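Local coordinates for cyclin-dependent kinase inhibitor 3 (Homo sapiens, PDB 1FPZ), which removes phosphate from phosphotyrosine and phosphoserine or phosphothreonine residues of proteins, and dephosphorylates the cell-cycle kinase CDK2 in a cyclin-dependent manner, at residues 25-37 with 58-72. The protein carries 1 engineered substitution. Sequence-based numbering, arbitrary orientation.
Sequences TPIHISWLSLSRV and RNVQKDTEELKSCGI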
loop_
_atom_site.group_PDB
_atom_site.type_symbol
_atom_site.label_atom_id
_atom_site.label_comp_id
_atom_site.label_asym_id
_atom_site.label_seq_id
_atom_site.Cartn_x
_atom_site.Cartn_y
_atom_site.Cartn_z
ATOM N N THR A 25 20.408 3.757 8.553
ATOM C CA THR A 25 19.740 2.431 8.386
ATOM C C THR A 25 19.080 2.303 7.013
ATOM O O THR A 25 18.908 3.295 6.296
ATOM C CB THR A 25 18.653 2.196 9.472
ATOM O OG1 THR A 25 18.235 0.831 9.430
ATOM C CG2 THR A 25 17.426 3.068 9.225
ATOM N N PRO A 26 18.715 1.071 6.624
ATOM C CA PRO A 26 18.073 0.868 5.324
ATOM C C PRO A 26 16.693 1.525 5.226
ATOM O O PRO A 26 16.561 2.763 5.173
ATOM C CB PRO A 26 18.000 -0.650 5.225
ATOM C CG PRO A 26 19.226 -1.084 5.954
ATOM C CD PRO A 26 19.174 -0.217 7.175
ATOM N N ILE A 27 15.683 0.661 5.187
ATOM C CA ILE A 27 14.267 1.008 5.107
ATOM C C ILE A 27 13.673 -0.371 5.210
ATOM O O ILE A 27 14.039 -1.262 4.430
ATOM C CB ILE A 27 13.859 1.574 3.743
ATOM C CG1 ILE A 27 14.905 1.191 2.699
ATOM C CG2 ILE A 27 13.604 3.056 3.854
ATOM C CD1 ILE A 27 14.493 1.489 1.274
ATOM N N HIS A 28 12.778 -0.570 6.162
ATOM C CA HIS A 28 12.226 -1.895 6.289
ATOM C C HIS A 28 10.887 -2.141 5.620
ATOM O O HIS A 28 9.950 -1.369 5.771
ATOM C CB HIS A 28 12.115 -2.297 7.740
ATOM C CG HIS A 28 11.918 -3.761 7.907
ATOM N ND1 HIS A 28 11.040 -4.300 8.820
ATOM C CD2 HIS A 28 12.468 -4.804 7.243
ATOM C CE1 HIS A 28 11.056 -5.617 8.710
ATOM N NE2 HIS A 28 11.914 -5.948 7.760
ATOM N N ILE A 29 10.826 -3.261 4.913
ATOM C CA ILE A 29 9.646 -3.716 4.198
ATOM C C ILE A 29 9.044 -4.874 4.990
ATOM O O ILE A 29 9.752 -5.824 5.338
ATOM C CB ILE A 29 10.038 -4.243 2.809
ATOM C CG1 ILE A 29 10.885 -3.204 2.077
ATOM C CG2 ILE A 29 8.798 -4.623 2.011
ATOM C CD1 ILE A 29 11.354 -3.648 0.706
ATOM N N SER A 30 7.755 -4.780 5.297
ATOM C CA SER A 30 7.038 -5.835 6.012
ATOM C C SER A 30 6.331 -6.658 4.945
ATOM O O SER A 30 5.391 -6.181 4.308
ATOM C CB SER A 30 6.023 -5.221 6.942
ATOM O OG SER A 30 6.667 -4.375 7.871
ATOM N N TRP A 31 6.780 -7.890 4.749
ATOM C CA TRP A 31 6.211 -8.733 3.713
ATOM C C TRP A 31 4.983 -9.570 4.109
ATOM O O TRP A 31 5.080 -10.472 4.947
ATOM C CB TRP A 31 7.321 -9.624 3.147
ATOM C CG TRP A 31 8.445 -8.875 2.421
ATOM C CD1 TRP A 31 9.711 -8.641 2.877
ATOM C CD2 TRP A 31 8.397 -8.336 1.093
ATOM N NE1 TRP A 31 10.457 -8.001 1.916
ATOM C CE2 TRP A 31 9.674 -7.799 0.812
ATOM C CE3 TRP A 31 7.394 -8.258 0.113
ATOM C CZ2 TRP A 31 9.981 -7.188 -0.410
ATOM C CZ3 TRP A 31 7.693 -7.655 -1.101
ATOM C CH2 TRP A 31 8.983 -7.126 -1.353
ATOM N N LEU A 32 3.842 -9.276 3.476
ATOM C CA LEU A 32 2.588 -9.977 3.752
ATOM C C LEU A 32 2.409 -11.247 2.905
ATOM O O LEU A 32 2.422 -11.188 1.676
ATOM C CB LEU A 32 1.405 -9.049 3.490
ATOM C CG LEU A 32 -0.015 -9.654 3.611
ATOM C CD1 LEU A 32 -0.307 -10.012 5.076
ATOM C CD2 LEU A 32 -1.050 -8.611 3.177
ATOM N N SER A 33 2.237 -12.390 3.558
ATOM C CA SER A 33 2.026 -13.619 2.801
ATOM C C SER A 33 0.582 -13.629 2.319
ATOM O O SER A 33 -0.323 -13.249 3.056
ATOM C CB SER A 33 2.289 -14.842 3.671
ATOM O OG SER A 33 1.537 -15.947 3.202
ATOM N N LEU A 34 0.370 -14.034 1.077
ATOM C CA LEU A 34 -0.986 -14.074 0.535
ATOM C C LEU A 34 -1.532 -15.529 0.486
ATOM O O LEU A 34 -2.591 -15.797 -0.083
ATOM C CB LEU A 34 -0.978 -13.418 -0.858
ATOM C CG LEU A 34 -0.543 -11.939 -0.954
ATOM C CD1 LEU A 34 -0.396 -11.505 -2.400
ATOM C CD2 LEU A 34 -1.538 -11.057 -0.268
ATOM N N SER A 35 -0.822 -16.472 1.115
ATOM C CA SER A 35 -1.297 -17.853 1.085
ATOM C C SER A 35 -2.732 -18.026 1.630
ATOM O O SER A 35 -3.416 -18.966 1.241
ATOM C CB SER A 35 -0.333 -18.786 1.827
ATOM O OG SER A 35 -0.348 -18.521 3.219
ATOM N N ARG A 36 -3.205 -17.137 2.497
ATOM C CA ARG A 36 -4.569 -17.286 3.028
ATOM C C ARG A 36 -5.637 -17.024 1.969
ATOM O O ARG A 36 -6.833 -17.173 2.235
ATOM C CB ARG A 36 -4.815 -16.342 4.211
ATOM C CG ARG A 36 -4.231 -16.776 5.568
ATOM C CD ARG A 36 -4.626 -15.749 6.666
ATOM N NE ARG A 36 -4.283 -16.145 8.042
ATOM C CZ ARG A 36 -3.115 -15.915 8.647
ATOM N NH1 ARG A 36 -2.137 -15.280 8.016
ATOM N NH2 ARG A 36 -2.930 -16.315 9.898
ATOM N N VAL A 37 -5.202 -16.618 0.780
ATOM C CA VAL A 37 -6.112 -16.359 -0.318
ATOM C C VAL A 37 -5.598 -17.104 -1.556
ATOM O O VAL A 37 -5.806 -16.708 -2.696
ATOM C CB VAL A 37 -6.254 -14.849 -0.578
ATOM C CG1 VAL A 37 -7.182 -14.622 -1.760
ATOM C CG2 VAL A 37 -6.836 -14.154 0.659
ATOM N N ARG A 58 15.613 11.033 6.332
ATOM C CA ARG A 58 15.978 9.957 5.417
ATOM C C ARG A 58 16.559 10.529 4.130
ATOM O O ARG A 58 16.323 11.681 3.792
ATOM C CB ARG A 58 14.746 9.121 5.074
ATOM C CG ARG A 58 14.639 7.795 5.799
ATOM C CD ARG A 58 15.617 6.764 5.244
ATOM N NE ARG A 58 15.131 5.408 5.487
ATOM C CZ ARG A 58 14.900 4.901 6.695
ATOM N NH1 ARG A 58 15.125 5.633 7.777
ATOM N NH2 ARG A 58 14.400 3.675 6.826
ATOM N N ASN A 59 17.305 9.696 3.412
ATOM C CA ASN A 59 17.935 10.070 2.152
ATOM C C ASN A 59 17.107 9.448 1.025
ATOM O O ASN A 59 17.253 8.262 0.739
ATOM C CB ASN A 59 19.352 9.503 2.139
ATOM C CG ASN A 59 20.076 9.793 0.860
ATOM O OD1 ASN A 59 21.071 9.148 0.542
ATOM N ND2 ASN A 59 19.593 10.776 0.116
ATOM N N VAL A 60 16.258 10.241 0.378
ATOM C CA VAL A 60 15.385 9.719 -0.668
ATOM C C VAL A 60 16.065 8.977 -1.817
ATOM O O VAL A 60 15.488 8.049 -2.385
ATOM C CB VAL A 60 14.511 10.836 -1.224
ATOM C CG1 VAL A 60 13.319 10.257 -1.945
ATOM C CG2 VAL A 60 14.063 11.725 -0.091
ATOM N N GLN A 61 17.287 9.367 -2.154
ATOM C CA GLN A 61 18.001 8.703 -3.240
ATOM C C GLN A 61 18.562 7.353 -2.813
ATOM O O GLN A 61 18.499 6.383 -3.565
ATOM C CB GLN A 61 19.156 9.563 -3.718
ATOM C CG GLN A 61 18.818 11.012 -3.882
ATOM C CD GLN A 61 20.055 11.816 -4.086
ATOM O OE1 GLN A 61 20.957 11.819 -3.237
ATOM N NE2 GLN A 61 20.131 12.496 -5.222
ATOM N N LYS A 62 19.135 7.293 -1.617
ATOM C CA LYS A 62 19.684 6.038 -1.125
ATOM C C LYS A 62 18.572 5.008 -0.957
ATOM O O LYS A 62 18.737 3.851 -1.344
ATOM C CB LYS A 62 20.372 6.212 0.223
ATOM C CG LYS A 62 20.903 4.884 0.769
ATOM C CD LYS A 62 20.982 4.878 2.283
ATOM C CE LYS A 62 21.271 3.475 2.791
ATOM N NZ LYS A 62 20.846 3.296 4.199
ATOM N N ASP A 63 17.455 5.430 -0.362
ATOM C CA ASP A 63 16.298 4.554 -0.135
ATOM C C ASP A 63 15.815 3.963 -1.431
ATOM O O ASP A 63 15.585 2.760 -1.526
ATOM C CB ASP A 63 15.141 5.322 0.482
ATOM C CG ASP A 63 15.455 5.822 1.863
ATOM O OD1 ASP A 63 16.579 6.332 2.067
ATOM O OD2 ASP A 63 14.578 5.716 2.744
ATOM N N THR A 64 15.634 4.834 -2.414
ATOM C CA THR A 64 15.196 4.436 -3.745
ATOM C C THR A 64 16.138 3.345 -4.278
ATOM O O THR A 64 15.696 2.261 -4.656
ATOM C CB THR A 64 15.207 5.674 -4.714
ATOM O OG1 THR A 64 14.167 6.594 -4.342
ATOM C CG2 THR A 64 15.023 5.244 -6.166
ATOM N N GLU A 65 17.439 3.641 -4.292
ATOM C CA GLU A 65 18.467 2.709 -4.763
ATOM C C GLU A 65 18.410 1.382 -3.995
ATOM O O GLU A 65 18.566 0.305 -4.571
ATOM C CB GLU A 65 19.844 3.337 -4.582
ATOM C CG GLU A 65 20.947 2.607 -5.288
ATOM C CD GLU A 65 20.926 2.854 -6.776
ATOM O OE1 GLU A 65 20.000 2.363 -7.448
ATOM O OE2 GLU A 65 21.835 3.553 -7.270
ATOM N N GLU A 66 18.197 1.471 -2.689
ATOM C CA GLU A 66 18.093 0.286 -1.843
ATOM C C GLU A 66 16.940 -0.604 -2.319
ATOM O O GLU A 66 17.098 -1.819 -2.478
ATOM C CB GLU A 66 17.836 0.712 -0.397
ATOM C CG GLU A 66 17.196 -0.360 0.445
ATOM C CD GLU A 66 18.193 -1.252 1.158
ATOM O OE1 GLU A 66 19.148 -1.743 0.517
ATOM O OE2 GLU A 66 18.006 -1.469 2.375
ATOM N N LEU A 67 15.776 0.011 -2.522
ATOM C CA LEU A 67 14.592 -0.699 -2.973
ATOM C C LEU A 67 14.843 -1.307 -4.333
ATOM O O LEU A 67 14.426 -2.433 -4.611
ATOM C CB LEU A 67 13.399 0.253 -3.067
ATOM C CG LEU A 67 12.925 0.910 -1.774
ATOM C CD1 LEU A 67 11.975 2.053 -2.122
ATOM C CD2 LEU A 67 12.237 -0.127 -0.875
ATOM N N LYS A 68 15.511 -0.544 -5.191
ATOM C CA LYS A 68 15.834 -0.989 -6.534
ATOM C C LYS A 68 16.764 -2.199 -6.448
ATOM O O LYS A 68 16.619 -3.172 -7.201
ATOM C CB LYS A 68 16.524 0.151 -7.286
ATOM C CG LYS A 68 17.178 -0.254 -8.586
ATOM C CD LYS A 68 16.169 -0.698 -9.602
ATOM C CE LYS A 68 16.859 -0.966 -10.911
ATOM N NZ LYS A 68 15.901 -1.229 -12.006
ATOM N N SER A 69 17.716 -2.118 -5.518
ATOM C CA SER A 69 18.704 -3.171 -5.280
ATOM C C SER A 69 18.071 -4.415 -4.665
ATOM O O SER A 69 18.650 -5.498 -4.692
ATOM C CB SER A 69 19.793 -2.649 -4.339
ATOM O OG SER A 69 20.606 -3.699 -3.850
ATOM N N CYS A 70 16.880 -4.240 -4.102
ATOM C CA CYS A 70 16.150 -5.327 -3.468
ATOM C C CYS A 70 15.337 -6.111 -4.471
ATOM O O CYS A 70 14.896 -7.218 -4.178
ATOM C CB CYS A 70 15.180 -4.796 -2.415
ATOM S SG CYS A 70 15.863 -4.400 -0.800
ATOM N N GLY A 71 15.107 -5.532 -5.644
ATOM C CA GLY A 71 14.325 -6.234 -6.649
ATOM C C GLY A 71 12.907 -5.702 -6.800
ATOM O O GLY A 71 12.075 -6.271 -7.521
ATOM N N ILE A 72 12.622 -4.605 -6.115
ATOM C CA ILE A 72 11.307 -3.993 -6.187
ATOM C C ILE A 72 11.064 -3.620 -7.638
ATOM O O ILE A 72 11.866 -2.918 -8.241
ATOM C CB ILE A 72 11.242 -2.705 -5.365
ATOM C CG1 ILE A 72 11.727 -2.958 -3.935
ATOM C CG2 ILE A 72 9.823 -2.159 -5.384
ATOM C CD1 ILE A 72 10.921 -3.969 -3.171
HETATM O O HOH W 1 19.715 5.380 5.141
HETATM O O HOH W 2 13.732 1.447 8.080
#
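I27 lays its side chain on helix 60-70, with CD1 3.4 Å from E66 CG and 3.5 Å from L67 CG. Its nearly eclipsed chi1 (19°) suggests a strained or uncertain rotamer, while the extended chi2 takes CD1 along the aliphatic part of E66 to L67. The other branch, CG2, is wedged tightly between the edge of the R58 guanidinium, 3.1 Å from NH2, and D63 OD2 at 3.0 Å. P26 O lies over a face of that guanidinium, 3.0 Å from NE, at an angle too poor for a hydrogen bond. R58, bent at chi2, turns NE to D63 OD2 in a salt bridge (2.8 Å) whose hydrogen bond is weak, bent to 120°; G50 N also donates to this oxygen. A water weakly links R58 NH2 to H28 N, and another joins T25 O to K62 NZ. Farther along, I29 and I72 meet tip to tip, CD1 to CD1 at 3.9 Å, leading into edge strand 30-33 of the central sheet. With an alanine at R58, D63 would probably lose this cationic mate and I27 CG2 part of its cover. The contact thus holds the N-terminal arm, part of the CDK2-interacting region, by mixed chemistry: charges and water bridges near the helix start, apolar pairs toward the strand.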